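Local coordinates for protein saframycin Mx1 synthetase B (Legionella pneumophila subsp. pneumophila, PDB 3KXW) that belongs to the ANL superfamily of AMP-binding enzymes, is named a fatty acid AMP ligase, and holds 5'-O-[(S)-(dodecanoyloxy)(hydroxy)phosphoryl]adenosine in a pocket, at residues K254-Y259 with S289-A294; C274-R279 with A574-N579. All coordinates share one frame; numbering follows the deposited sequence.

Interaction 1 of 2, residues K254-Y259 with S289-A294; sequences KHITKY and SSWVTA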
loop_
_atom_site.group_PDB
_atom_site.type_symbol
_atom_site.label_atom_id
_atom_site.label_comp_id
_atom_site.label_asym_id
_atom_site.label_seq_id
_atom_site.Cartn_x
_atom_site.Cartn_y
_atom_site.Cartn_z
ATOM N N LYS A 254 -12.834 3.972 -15.830
ATOM C CA LYS A 254 -13.683 3.153 -16.709
ATOM C C LYS A 254 -14.276 1.935 -15.994
ATOM O O LYS A 254 -15.480 1.642 -16.121
ATOM C CB LYS A 254 -12.918 2.669 -17.938
ATOM C CG LYS A 254 -12.779 3.709 -19.022
ATOM C CD LYS A 254 -12.267 3.030 -20.310
ATOM C CE LYS A 254 -12.182 4.001 -21.483
ATOM N NZ LYS A 254 -11.635 3.342 -22.718
ATOM N N HIS A 255 -13.451 1.214 -15.251
ATOM C CA HIS A 255 -13.983 0.056 -14.521
ATOM C C HIS A 255 -14.939 0.447 -13.406
ATOM O O HIS A 255 -15.933 -0.241 -13.188
ATOM C CB HIS A 255 -12.869 -0.847 -13.999
ATOM C CG HIS A 255 -12.157 -1.570 -15.091
ATOM N ND1 HIS A 255 -10.813 -1.862 -15.054
ATOM C CD2 HIS A 255 -12.612 -2.030 -16.279
ATOM C CE1 HIS A 255 -10.473 -2.498 -16.162
ATOM N NE2 HIS A 255 -11.546 -2.615 -16.918
ATOM N N ILE A 256 -14.641 1.535 -12.700
ATOM C CA ILE A 256 -15.534 1.999 -11.658
ATOM C C ILE A 256 -16.882 2.262 -12.301
ATOM O O ILE A 256 -17.943 1.947 -11.730
ATOM C CB ILE A 256 -14.991 3.278 -10.964
ATOM C CG1 ILE A 256 -13.855 2.898 -9.979
ATOM C CG2 ILE A 256 -16.115 4.038 -10.267
ATOM C CD1 ILE A 256 -13.111 4.131 -9.353
ATOM N N THR A 257 -16.825 2.830 -13.503
ATOM C CA THR A 257 -18.019 3.169 -14.258
ATOM C C THR A 257 -18.799 1.908 -14.648
ATOM O O THR A 257 -20.002 1.798 -14.375
ATOM C CB THR A 257 -17.653 3.946 -15.544
ATOM O OG1 THR A 257 -17.118 5.238 -15.196
ATOM C CG2 THR A 257 -18.907 4.123 -16.428
ATOM N N LYS A 258 -18.102 0.982 -15.303
ATOM C CA LYS A 258 -18.698 -0.246 -15.815
ATOM C C LYS A 258 -19.318 -1.097 -14.715
ATOM O O LYS A 258 -20.436 -1.568 -14.857
ATOM C CB LYS A 258 -17.663 -1.068 -16.571
ATOM C CG LYS A 258 -18.217 -2.339 -17.232
ATOM C CD LYS A 258 -17.141 -3.033 -18.060
ATOM C CE LYS A 258 -17.622 -4.377 -18.581
ATOM N NZ LYS A 258 -16.634 -4.943 -19.537
ATOM N N TYR A 259 -18.600 -1.249 -13.606
ATOM C CA TYR A 259 -18.996 -2.177 -12.553
ATOM C C TYR A 259 -19.789 -1.514 -11.431
ATOM O O TYR A 259 -20.133 -2.161 -10.440
ATOM C CB TYR A 259 -17.749 -2.903 -12.008
ATOM C CG TYR A 259 -17.165 -3.856 -13.034
ATOM C CD1 TYR A 259 -17.692 -5.129 -13.201
ATOM C CD2 TYR A 259 -16.121 -3.470 -13.861
ATOM C CE1 TYR A 259 -17.178 -6.002 -14.156
ATOM C CE2 TYR A 259 -15.603 -4.340 -14.830
ATOM C CZ TYR A 259 -16.150 -5.603 -14.970
ATOM O OH TYR A 259 -15.642 -6.488 -15.906
ATOM N N SER A 289 -20.870 8.378 -10.610
ATOM C CA SER A 289 -21.883 8.638 -9.579
ATOM C C SER A 289 -22.017 7.524 -8.537
ATOM O O SER A 289 -22.420 7.797 -7.416
ATOM C CB SER A 289 -23.260 8.944 -10.201
ATOM O OG SER A 289 -23.618 7.933 -11.131
ATOM N N SER A 290 -21.709 6.283 -8.908
ATOM C CA SER A 290 -21.795 5.155 -7.975
ATOM C C SER A 290 -20.737 5.225 -6.876
ATOM O O SER A 290 -20.890 4.613 -5.807
ATOM C CB SER A 290 -21.655 3.799 -8.707
ATOM O OG SER A 290 -20.341 3.580 -9.233
ATOM N N TRP A 291 -19.659 5.953 -7.166
ATOM C CA TRP A 291 -18.435 5.956 -6.358
ATOM C C TRP A 291 -18.600 6.880 -5.145
ATOM O O TRP A 291 -18.301 8.066 -5.218
ATOM C CB TRP A 291 -17.255 6.392 -7.247
ATOM C CG TRP A 291 -15.876 6.193 -6.654
ATOM C CD1 TRP A 291 -15.549 5.504 -5.514
ATOM C CD2 TRP A 291 -14.642 6.667 -7.202
ATOM N NE1 TRP A 291 -14.178 5.547 -5.316
ATOM C CE2 TRP A 291 -13.607 6.250 -6.339
ATOM C CE3 TRP A 291 -14.315 7.420 -8.334
ATOM C CZ2 TRP A 291 -12.261 6.551 -6.586
ATOM C CZ3 TRP A 291 -12.989 7.722 -8.573
ATOM C CH2 TRP A 291 -11.976 7.284 -7.711
ATOM N N VAL A 292 -19.110 6.340 -4.043
ATOM C CA VAL A 292 -19.455 7.167 -2.883
ATOM C C VAL A 292 -18.375 7.266 -1.817
ATOM O O VAL A 292 -18.437 8.154 -0.977
ATOM C CB VAL A 292 -20.786 6.721 -2.216
ATOM C CG1 VAL A 292 -21.925 6.792 -3.214
ATOM C CG2 VAL A 292 -20.658 5.313 -1.589
ATOM N N THR A 293 -17.386 6.372 -1.871
ATOM C CA THR A 293 -16.251 6.422 -0.952
ATOM C C THR A 293 -14.960 6.246 -1.735
ATOM O O THR A 293 -14.639 5.143 -2.193
ATOM C CB THR A 293 -16.320 5.329 0.108
ATOM O OG1 THR A 293 -17.544 5.453 0.827
ATOM C CG2 THR A 293 -15.141 5.455 1.092
ATOM N N ALA A 294 -14.247 7.346 -1.906
ATOM C CA ALA A 294 -12.964 7.345 -2.619
ATOM C C ALA A 294 -11.911 7.519 -1.547
ATOM O O ALA A 294 -11.585 8.664 -1.163
ATOM C CB ALA A 294 -12.910 8.494 -3.610
#
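W291 NE1, on the indole that packs against I256, gives its main hydrogen bond to S264 O of the neighbouring strand 263-266. T293 O is a weak second acceptor, 3.2 Å from W291 NE1 with an N-H...O angle of 122°. I256 reaches the ring's six-membered half from the helix side. Its CD1 stands 3.4 Å from the centroid and 3° off the normal, so the methyl sits almost exactly over the face, a CH-pi contact. CG1 anti to the carbonyl carbon (chi1 -77°) and the extended chain beyond it carry CD1 to the indole face, while I256 CG2 stays beside W291 CB at 4.0 Å. On the opposite face A294 CB lies 3.3 Å above the indole plane, and the rings of W252 and F318 meet W291 edge-to-face. S290 OG approaches I256 O only to 3.8 Å; its hydrogen bond goes instead to A261 O. The turn centred on W291, an inverse gamma turn, leads into strand 293-296 of the AMP-binding fold. Helix and turn therefore meet through dispersion and CH-pi contact, while the N-H bond to S264 O, with the packing on both faces, probably fixes the ring's rotation.

Interaction 2 of 2, residues C274-R279 with A574-N579; sequences CVKRIR and ATWQLN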
loop_
_atom_site.group_PDB
_atom_site.type_symbol
_atom_site.label_atom_id
_atom_site.label_comp_id
_atom_site.label_asym_id
_atom_site.label_seq_id
_atom_site.Cartn_x
_atom_site.Cartn_y
_atom_site.Cartn_z
ATOM N N CYS A 274 -4.014 10.381 -12.070
ATOM C CA CYS A 274 -5.198 10.468 -12.948
ATOM C C CYS A 274 -5.369 11.840 -13.582
ATOM O O CYS A 274 -5.587 11.948 -14.787
ATOM C CB CYS A 274 -6.469 10.132 -12.183
ATOM S SG CYS A 274 -6.657 8.378 -11.778
ATOM N N VAL A 275 -5.266 12.884 -12.764
ATOM C CA VAL A 275 -5.391 14.240 -13.277
ATOM C C VAL A 275 -4.334 14.516 -14.344
ATOM O O VAL A 275 -4.628 15.096 -15.393
ATOM C CB VAL A 275 -5.281 15.274 -12.139
ATOM C CG1 VAL A 275 -5.071 16.704 -12.697
ATOM C CG2 VAL A 275 -6.513 15.219 -11.256
ATOM N N LYS A 276 -3.102 14.118 -14.061
ATOM C CA LYS A 276 -1.990 14.392 -14.957
ATOM C C LYS A 276 -2.076 13.626 -16.286
ATOM O O LYS A 276 -1.721 14.167 -17.351
ATOM C CB LYS A 276 -0.664 14.069 -14.273
ATOM C CG LYS A 276 0.521 14.581 -15.072
ATOM C CD LYS A 276 1.575 15.121 -14.185
ATOM C CE LYS A 276 2.505 16.059 -14.939
ATOM N NZ LYS A 276 2.148 17.469 -14.698
ATOM N N ARG A 277 -2.539 12.377 -16.217
ATOM C CA ARG A 277 -2.446 11.442 -17.348
ATOM C C ARG A 277 -3.680 11.417 -18.261
ATOM O O ARG A 277 -3.594 10.966 -19.396
ATOM C CB ARG A 277 -2.183 10.012 -16.858
ATOM C CG ARG A 277 -0.732 9.711 -16.372
ATOM C CD ARG A 277 0.303 9.624 -17.499
ATOM N NE ARG A 277 0.016 8.565 -18.469
ATOM C CZ ARG A 277 0.538 7.344 -18.443
ATOM N NH1 ARG A 277 1.404 6.993 -17.507
ATOM N NH2 ARG A 277 0.201 6.468 -19.379
ATOM N N ILE A 278 -4.825 11.856 -17.763
ATOM C CA ILE A 278 -6.078 11.682 -18.509
ATOM C C ILE A 278 -6.505 12.976 -19.209
ATOM O O ILE A 278 -6.883 13.945 -18.569
ATOM C CB ILE A 278 -7.191 11.143 -17.586
ATOM C CG1 ILE A 278 -6.744 9.803 -16.970
ATOM C CG2 ILE A 278 -8.519 11.005 -18.340
ATOM C CD1 ILE A 278 -7.737 9.194 -16.014
ATOM N N ARG A 279 -6.419 12.983 -20.536
ATOM C CA ARG A 279 -6.795 14.163 -21.311
ATOM C C ARG A 279 -8.310 14.375 -21.264
ATOM O O ARG A 279 -9.075 13.413 -21.232
ATOM C CB ARG A 279 -6.361 14.003 -22.768
ATOM C CG ARG A 279 -4.866 13.975 -22.961
ATOM C CD ARG A 279 -4.244 15.248 -22.405
ATOM N NE ARG A 279 -2.791 15.131 -22.301
ATOM C CZ ARG A 279 -2.134 14.857 -21.174
ATOM N NH1 ARG A 279 -2.799 14.684 -20.028
ATOM N NH2 ARG A 279 -0.805 14.764 -21.194
ATOM N N ALA A 574 13.695 19.730 -19.579
ATOM C CA ALA A 574 12.278 19.707 -19.227
ATOM C C ALA A 574 12.112 19.246 -17.804
ATOM O O ALA A 574 13.005 18.604 -17.237
ATOM C CB ALA A 574 11.478 18.809 -20.182
ATOM N N THR A 575 10.970 19.588 -17.223
ATOM C CA THR A 575 10.657 19.164 -15.864
ATOM C C THR A 575 9.277 18.559 -15.893
ATOM O O THR A 575 8.422 19.022 -16.638
ATOM C CB THR A 575 10.696 20.357 -14.881
ATOM O OG1 THR A 575 12.017 20.902 -14.856
ATOM C CG2 THR A 575 10.333 19.930 -13.452
ATOM N N TRP A 576 9.058 17.520 -15.092
ATOM C CA TRP A 576 7.733 16.925 -14.945
ATOM C C TRP A 576 7.415 16.977 -13.455
ATOM O O TRP A 576 8.263 16.626 -12.635
ATOM C CB TRP A 576 7.810 15.476 -15.435
ATOM C CG TRP A 576 6.585 14.596 -15.276
ATOM C CD1 TRP A 576 5.609 14.377 -16.202
ATOM C CD2 TRP A 576 6.282 13.740 -14.161
ATOM N NE1 TRP A 576 4.691 13.459 -15.722
ATOM C CE2 TRP A 576 5.087 13.055 -14.469
ATOM C CE3 TRP A 576 6.906 13.489 -12.931
ATOM C CZ2 TRP A 576 4.496 12.146 -13.583
ATOM C CZ3 TRP A 576 6.314 12.590 -12.045
ATOM C CH2 TRP A 576 5.122 11.930 -12.379
ATOM N N GLN A 577 6.211 17.426 -13.114
ATOM C CA GLN A 577 5.773 17.489 -11.719
ATOM C C GLN A 577 4.437 16.774 -11.570
ATOM O O GLN A 577 3.412 17.231 -12.093
ATOM C CB GLN A 577 5.628 18.942 -11.255
ATOM C CG GLN A 577 6.932 19.747 -11.232
ATOM C CD GLN A 577 7.767 19.487 -9.990
ATOM O OE1 GLN A 577 7.625 18.451 -9.340
ATOM N NE2 GLN A 577 8.643 20.430 -9.648
ATOM N N LEU A 578 4.441 15.661 -10.849
ATOM C CA LEU A 578 3.234 14.839 -10.693
ATOM C C LEU A 578 2.009 15.640 -10.260
ATOM O O LEU A 578 0.904 15.443 -10.783
ATOM C CB LEU A 578 3.493 13.706 -9.694
ATOM C CG LEU A 578 2.284 12.884 -9.256
ATOM C CD1 LEU A 578 1.588 12.279 -10.449
ATOM C CD2 LEU A 578 2.735 11.797 -8.292
ATOM N N ASN A 579 2.195 16.538 -9.304
ATOM C CA ASN A 579 1.039 17.167 -8.675
ATOM C C ASN A 579 0.672 18.517 -9.262
ATOM O O ASN A 579 -0.202 19.206 -8.742
ATOM C CB ASN A 579 1.169 17.210 -7.146
ATOM C CG ASN A 579 2.276 18.097 -6.674
ATOM O OD1 ASN A 579 2.804 18.929 -7.420
ATOM N ND2 ASN A 579 2.636 17.938 -5.414
HETATM O O HOH W 1 4.748 18.568 -15.322
#
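K276 meets W576 and the Q577 carbonyl with the last three atoms of its side chain, and the packing is closest there. Its CE lies over one face of the indole, 3.9 Å from the centroid of the five-membered ring and 3.5 Å from W576 NE1. The ammonium has moved farther off: K276 NZ is 5.1 Å from that centroid, so any cation-pi attraction is at most weak, and the CH-pi contact of CE is probably the larger part. CG is anti to the backbone N (chi1 -169°), and bends at chi2 and chi4 turn the end of the chain toward the strand. There K276 NZ donates to Q577 O at 2.9 Å, from above the carbonyl plane, 38° out of it. The carbonyl of K580 is a further acceptor. L578 O closes in on the aliphatic part, 3.5 Å from K276 CD, while the L578 side chain, pointing away from 274-279, packs on F269, D272 and Y273 in the earlier part of the same helix. Strand 574-577 is an outer strand of the small C-terminal sheet, beside 539-544, whereas helix 269-277 belongs to the large AMP-binding region; the lysine thus spans the two-domain architecture of ANL enzymes. F522 stacks on W576 from within the C-terminal part. The looser side is hydrated: a water accepts from K276 NZ at 2.9 Å and also from Q577 N, bridging lysine and strand backbone. The Q577 side chain turns away to T539 OG1. Beyond the helix, exposed R279 folds back, its NH1 giving K276 O a nearly straight bond (167°).

Overall arrangement
Helix 269-277 connects the two contacts. Y271 on it touches both W291 and A294 of interaction 1, and K276 near its end carries interaction 2. The centres are 22 Å apart and the nearest atoms about 7 Å, so the contacts do not touch, and their segments alternate along the chain. Interaction 1 is the more buried and joins parts only 30 residues apart, with the W291 side chain about 10 Å from the bound 5'-O-[(S)-(dodecanoyloxy)(hydroxy)phosphoryl]adenosine. Interaction 2 spans 295 residues, is partly hydrated, and joins the AMP-binding region to the C-terminal sheet. Interaction 1 is mainly apolar between its segments, whereas interaction 2 combines a lysine hydrogen bond with contact over an indole face.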